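Long-range contacts in secreted protein (Streptomyces lividans, PDB 4UNM), which is a galactose oxidase homologue of the radical copper oxidase family, its substrate uncertain but probably a glycan, and is required for glycan deposition at hyphal tips and for morphogenesis: residues 467-472 and 486-491; 39-44 and 557-562. All coordinates share one frame; numbering follows the deposited sequence.

Contact 1 (467-472 and 486-491). With CU (copper (II) ion), chain C.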
loop_
_atom_site.group_PDB
_atom_site.type_symbol
_atom_site.label_atom_id
_atom_site.label_comp_id
_atom_site.label_asym_id
_atom_site.label_seq_id
_atom_site.Cartn_x
_atom_site.Cartn_y
_atom_site.Cartn_z
ATOM N N VAL A 467 7.418 10.950 -15.644
ATOM C CA VAL A 467 7.066 11.701 -14.467
ATOM C C VAL A 467 7.617 10.972 -13.248
ATOM O O VAL A 467 7.549 9.730 -13.170
ATOM C CB VAL A 467 5.547 11.845 -14.364
ATOM C CG1 VAL A 467 5.155 12.563 -13.084
ATOM C CG2 VAL A 467 5.014 12.601 -15.583
ATOM N N GLY A 468 8.215 11.736 -12.337
ATOM C CA GLY A 468 8.727 11.204 -11.088
ATOM C C GLY A 468 7.595 10.814 -10.124
ATOM O O GLY A 468 6.590 11.527 -9.990
ATOM N N ARG A 469 7.797 9.683 -9.447
ATOM C CA ARG A 469 6.805 9.164 -8.505
ATOM C C ARG A 469 7.449 8.591 -7.261
ATOM O O ARG A 469 8.137 7.566 -7.315
ATOM C CB ARG A 469 5.918 8.125 -9.161
ATOM C CG ARG A 469 4.698 8.741 -9.799
ATOM C CD ARG A 469 3.948 7.723 -10.633
ATOM N NE ARG A 469 4.772 7.138 -11.676
ATOM C CZ ARG A 469 4.781 7.549 -12.941
ATOM N NH1 ARG A 469 4.010 8.555 -13.328
ATOM N NH2 ARG A 469 5.560 6.949 -13.826
ATOM N N ASN A 470 7.220 9.292 -6.147
ATOM C CA ASN A 470 7.729 8.872 -4.847
ATOM C C ASN A 470 6.564 8.526 -3.919
ATOM O O ASN A 470 5.790 7.586 -4.240
ATOM C CB ASN A 470 8.794 9.833 -4.254
ATOM C CG ASN A 470 8.292 11.240 -3.965
ATOM O OD1 ASN A 470 7.727 11.496 -2.902
ATOM N ND2 ASN A 470 8.585 12.203 -4.879
ATOM N N TYR A 471 6.439 9.233 -2.805
ATOM C CA TYR A 471 5.395 8.995 -1.835
ATOM C C TYR A 471 4.023 9.197 -2.469
ATOM O O TYR A 471 3.842 10.066 -3.337
ATOM C CB TYR A 471 5.611 9.952 -0.645
ATOM C CG TYR A 471 4.654 9.802 0.519
ATOM C CD1 TYR A 471 4.480 8.580 1.156
ATOM C CD2 TYR A 471 3.943 10.911 1.003
ATOM C CE1 TYR A 471 3.596 8.468 2.234
ATOM C CE2 TYR A 471 3.078 10.796 2.048
ATOM C CZ TYR A 471 2.911 9.564 2.654
ATOM O OH TYR A 471 2.043 9.476 3.692
ATOM N N HIS A 472 3.035 8.421 -2.035
ATOM C CA HIS A 472 1.650 8.576 -2.523
ATOM C C HIS A 472 1.518 8.366 -4.037
ATOM O O HIS A 472 0.873 9.192 -4.750
ATOM C CB HIS A 472 1.100 9.956 -2.125
ATOM C CG HIS A 472 0.639 10.049 -0.709
ATOM N ND1 HIS A 472 0.335 11.251 -0.105
ATOM C CD2 HIS A 472 0.464 9.102 0.234
ATOM C CE1 HIS A 472 -0.054 11.031 1.134
ATOM N NE2 HIS A 472 0.024 9.731 1.367
ATOM N N PHE A 486 0.151 6.674 -11.265
ATOM C CA PHE A 486 -0.522 7.842 -10.659
ATOM C C PHE A 486 0.237 8.367 -9.461
ATOM O O PHE A 486 1.085 7.664 -8.917
ATOM C CB PHE A 486 -1.963 7.510 -10.235
ATOM C CG PHE A 486 -2.055 6.550 -9.070
ATOM C CD1 PHE A 486 -2.038 7.029 -7.762
ATOM C CD2 PHE A 486 -2.189 5.181 -9.283
ATOM C CE1 PHE A 486 -2.144 6.161 -6.677
ATOM C CE2 PHE A 486 -2.289 4.313 -8.204
ATOM C CZ PHE A 486 -2.245 4.807 -6.910
ATOM N N GLY A 487 -0.112 9.591 -9.047
ATOM C CA GLY A 487 0.349 10.173 -7.806
ATOM C C GLY A 487 1.756 10.762 -7.792
ATOM O O GLY A 487 2.363 11.012 -8.846
ATOM N N SER A 488 2.224 10.985 -6.562
ATOM C CA SER A 488 3.553 11.477 -6.167
ATOM C C SER A 488 3.477 12.802 -5.387
ATOM O O SER A 488 3.004 13.820 -5.896
ATOM C CB SER A 488 4.555 11.606 -7.287
ATOM O OG SER A 488 5.832 11.721 -6.680
ATOM N N ASP A 489 3.861 12.741 -4.113
ATOM C CA ASP A 489 3.616 13.778 -3.117
ATOM C C ASP A 489 4.996 14.156 -2.515
ATOM O O ASP A 489 5.302 13.922 -1.335
ATOM C CB ASP A 489 2.646 13.245 -2.063
ATOM C CG ASP A 489 1.985 14.318 -1.236
ATOM O OD1 ASP A 489 2.336 15.520 -1.331
ATOM O OD2 ASP A 489 1.090 13.960 -0.441
ATOM N N SER A 490 5.832 14.764 -3.347
ATOM C CA SER A 490 7.091 15.344 -2.876
ATOM C C SER A 490 6.956 16.315 -1.695
ATOM O O SER A 490 6.073 17.176 -1.658
ATOM C CB SER A 490 7.815 16.068 -4.018
ATOM O OG SER A 490 8.185 15.203 -5.053
ATOM N N LEU A 491 7.861 16.198 -0.733
ATOM C CA LEU A 491 7.844 17.080 0.420
ATOM C C LEU A 491 8.201 18.524 0.018
ATOM O O LEU A 491 7.590 19.483 0.531
ATOM C CB LEU A 491 8.808 16.573 1.488
ATOM C CG LEU A 491 8.893 17.344 2.806
ATOM C CD1 LEU A 491 7.542 17.640 3.428
ATOM C CD2 LEU A 491 9.764 16.561 3.783
HETATM CU CU CU C . -0.074 8.864 3.306
HETATM O O HOH W 1 7.177 13.826 -7.505
HETATM O O HOH W 2 2.111 10.082 -11.752
HETATM O O HOH W 3 -0.523 11.088 4.212
#
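His472 and Asp489 form a His-carboxylate hydrogen bond in the second shell of the copper site of this Kelch-type beta-propeller protein. The copper takes NE2 of His472 at 2.1 Å and OH of Tyr471 at 2.2 Å; Tyr259, His559 and a water complete its coordination. Histidine suits the place because its two ring nitrogens can face different partners: while NE2 holds the metal, ND1 donates to Asp489 OD2 at 2.8 Å. That oxygen receives the proton through its anti lone pair, and it lies 19° out of the imidazole plane. The bond fixes the ring's rotation and would probably make the imidazole a somewhat stronger donor to copper. Asp489 is held in turn by Asn58 at OD2 and by a salt bridge from Arg439 to OD1. The ring of Tyr471 lies against one face of the His472 imidazole, with CE2 over the centre of that face.

Behind the ligands, the loop 467-472 is tied by main-chain bonds to the residues just past strand 483-487. Asp489 N donates to Tyr471 O, and Ser488 N to His472 O. Gly487 CA makes a CA-H...O contact with His472 O at 3.3 Å, and its positive phi suits a glycine. Ser488 is small enough to set its hydroxyl against the loop: a chi1 of -164° carries OG away from its own backbone N, and there OG accepts a nearly straight bond, 168° at the hydrogen, from Asn470 N at 2.8 Å.

Contact 2 (39-44 and 557-562). With CU (copper (II) ion), chain C.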
loop_
_atom_site.group_PDB
_atom_site.type_symbol
_atom_site.label_atom_id
_atom_site.label_comp_id
_atom_site.label_asym_id
_atom_site.label_seq_id
_atom_site.Cartn_x
_atom_site.Cartn_y
_atom_site.Cartn_z
ATOM N N THR A 39 -4.563 12.000 -6.448
ATOM C CA THR A 39 -4.923 10.583 -6.379
ATOM C C THR A 39 -3.880 9.867 -5.522
ATOM O O THR A 39 -2.710 9.832 -5.878
ATOM C CB THR A 39 -5.002 9.920 -7.758
ATOM O OG1 THR A 39 -5.974 10.593 -8.567
ATOM C CG2 THR A 39 -5.430 8.424 -7.601
ATOM N N ILE A 40 -4.342 9.254 -4.436
ATOM C CA ILE A 40 -3.487 8.547 -3.477
ATOM C C ILE A 40 -3.749 7.026 -3.467
ATOM O O ILE A 40 -2.914 6.227 -3.001
ATOM C CB ILE A 40 -3.640 9.196 -2.107
ATOM C CG1 ILE A 40 -3.028 10.615 -2.170
ATOM C CG2 ILE A 40 -2.937 8.398 -1.000
ATOM C CD1 ILE A 40 -3.509 11.544 -1.081
ATOM N N HIS A 41 -4.924 6.629 -3.963
ATOM C CA HIS A 41 -5.334 5.216 -3.964
ATOM C C HIS A 41 -5.940 4.973 -5.306
ATOM O O HIS A 41 -6.693 5.835 -5.813
ATOM C CB HIS A 41 -6.424 4.954 -2.921
ATOM C CG HIS A 41 -6.045 5.332 -1.535
ATOM N ND1 HIS A 41 -5.646 4.413 -0.588
ATOM C CD2 HIS A 41 -5.946 6.540 -0.945
ATOM C CE1 HIS A 41 -5.337 5.038 0.521
ATOM N NE2 HIS A 41 -5.499 6.328 0.324
ATOM N N ALA A 42 -5.680 3.817 -5.905
ATOM C CA ALA A 42 -6.409 3.459 -7.118
ATOM C C ALA A 42 -6.668 1.997 -7.180
ATOM O O ALA A 42 -5.932 1.206 -6.599
ATOM C CB ALA A 42 -5.669 3.901 -8.391
ATOM N N ALA A 43 -7.727 1.646 -7.904
ATOM C CA ALA A 43 -8.087 0.262 -8.052
ATOM C C ALA A 43 -8.736 0.054 -9.414
ATOM O O ALA A 43 -9.652 0.810 -9.779
ATOM C CB ALA A 43 -9.057 -0.060 -6.966
ATOM N N LEU A 44 -8.392 -1.030 -10.082
ATOM C CA LEU A 44 -9.068 -1.351 -11.344
ATOM C C LEU A 44 -10.357 -2.054 -10.958
ATOM O O LEU A 44 -10.328 -3.020 -10.224
ATOM C CB LEU A 44 -8.200 -2.239 -12.211
ATOM C CG LEU A 44 -8.908 -2.829 -13.436
ATOM C CD1 LEU A 44 -9.259 -1.702 -14.382
ATOM C CD2 LEU A 44 -8.067 -3.882 -14.128
ATOM N N SER A 557 -4.067 -0.336 -5.156
ATOM C CA SER A 557 -2.718 0.110 -4.845
ATOM C C SER A 557 -2.714 1.419 -4.076
ATOM O O SER A 557 -3.388 2.420 -4.450
ATOM C CB SER A 557 -1.904 0.195 -6.152
ATOM O OG SER A 557 -0.627 0.742 -5.975
ATOM N N THR A 558 -1.986 1.408 -2.961
ATOM C CA THR A 558 -1.668 2.622 -2.193
ATOM C C THR A 558 -0.444 2.411 -1.339
ATOM O O THR A 558 -0.187 1.297 -0.860
ATOM C CB THR A 558 -2.837 3.109 -1.250
ATOM O OG1 THR A 558 -2.666 4.494 -0.897
ATOM C CG2 THR A 558 -2.981 2.277 0.017
ATOM N N HIS A 559 0.301 3.495 -1.131
ATOM C CA HIS A 559 1.422 3.499 -0.197
ATOM C C HIS A 559 2.326 2.278 -0.386
ATOM O O HIS A 559 2.716 1.591 0.597
ATOM C CB HIS A 559 0.936 3.602 1.229
ATOM C CG HIS A 559 0.308 4.924 1.596
ATOM N ND1 HIS A 559 -0.952 5.300 1.173
ATOM C CD2 HIS A 559 0.742 5.924 2.410
ATOM C CE1 HIS A 559 -1.276 6.459 1.724
ATOM N NE2 HIS A 559 -0.259 6.864 2.457
ATOM N N VAL A 560 2.632 2.014 -1.647
ATOM C CA VAL A 560 3.624 1.027 -2.051
ATOM C C VAL A 560 3.145 -0.382 -1.664
ATOM O O VAL A 560 3.947 -1.286 -1.491
ATOM C CB VAL A 560 5.023 1.265 -1.427
ATOM C CG1 VAL A 560 6.080 0.681 -2.359
ATOM C CG2 VAL A 560 5.310 2.725 -1.102
ATOM N N THR A 561 1.813 -0.554 -1.552
ATOM C CA THR A 561 1.202 -1.744 -1.023
ATOM C C THR A 561 0.014 -2.176 -1.939
ATOM O O THR A 561 -0.852 -1.382 -2.260
ATOM C CB THR A 561 0.688 -1.521 0.428
ATOM O OG1 THR A 561 1.692 -0.918 1.252
ATOM C CG2 THR A 561 0.239 -2.806 1.088
ATOM N N ASP A 562 -0.033 -3.453 -2.318
ATOM C CA ASP A 562 -1.110 -3.974 -3.154
ATOM C C ASP A 562 -1.245 -5.450 -2.816
ATOM O O ASP A 562 -0.475 -6.267 -3.305
ATOM C CB ASP A 562 -0.783 -3.700 -4.616
ATOM C CG ASP A 562 -1.831 -4.230 -5.594
ATOM O OD1 ASP A 562 -2.799 -4.967 -5.232
ATOM O OD2 ASP A 562 -1.597 -3.909 -6.794
HETATM CU CU CU C . -0.074 8.864 3.306
HETATM O O HOH W 4 -0.134 5.848 -2.748
HETATM O O HOH W 3 -0.523 11.088 4.212
#
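Strand 41-44 and the end of strand 546-557 meet as an antiparallel pair, and the type I' turn from Thr558 to Thr561 that follows carries the copper ligand His559. The contact thus brings a chain segment from near the N-terminus against the early set domain. Ala42 and Ser557 are a hydrogen-bonded pair: Ser557 N donates to Ala42 O at 2.8 Å, and Ala42 N donates back to Ser557 O. Small side chains suit this pair, since both lie close to Ile476 of strand 473-477, which belongs to another sheet packed against this one. Just before Ala42, Ile40 and His41 both face Val53, a classic beta bulge on the side of the strand that pairs with 50-55.

At the bulge the pairing passes from main chain to side chain. A chi1 of -160° sets Thr558 OG1 opposite its backbone N, where it donates to Ile40 O at 2.7 Å, coming from above the carbonyl plane. A water joins that same carbonyl to N of His559, the second residue of the turn. Thr558 OG1 also lies over one face of the His41 imidazole, displaced toward its rim, while ND1 of that ring is hydrogen-bonded to His94. Ile40 contributes a hydrocarbon contact beside the metal site, its CG2 standing 3.7 Å from His559 CE1.

A threonine hydroxyl can give one proton and still receive another, and both roles are used here. His559 ND1 donates to Thr558 OG1 at 2.8 Å, close to the plane of the imidazole, while NE2 of the same ring binds copper at 2.2 Å. The chain of bonds from His559 ND1 to Thr558 OG1 and on to Ile40 O helps set how the ring is turned, and because the acceptor is a neutral hydroxyl, it would probably polarise the imidazole less than a carboxylate would.

Both contacts are buried and meet at the copper, with centres about 12 Å apart; 467-472 with 486-491 is nested inside the long loop that 39-44 with 557-562 closes. Each supplies a histidine to the metal, but contact 1 adds a tyrosine ligand and a carboxylate, itself paired with an arginine, behind its histidine. Contact 2 uses a neutral hydroxyl there. Their frameworks differ too: contact 1 joins a loop to the end of a strand in one four-stranded sheet, whereas contact 2 pairs strands distant in sequence. Phe486 bridges them: the Ala42 methyl lies over one face of its ring, and the carbonyl oxygens of Thr39 and Ser557 approach its rim.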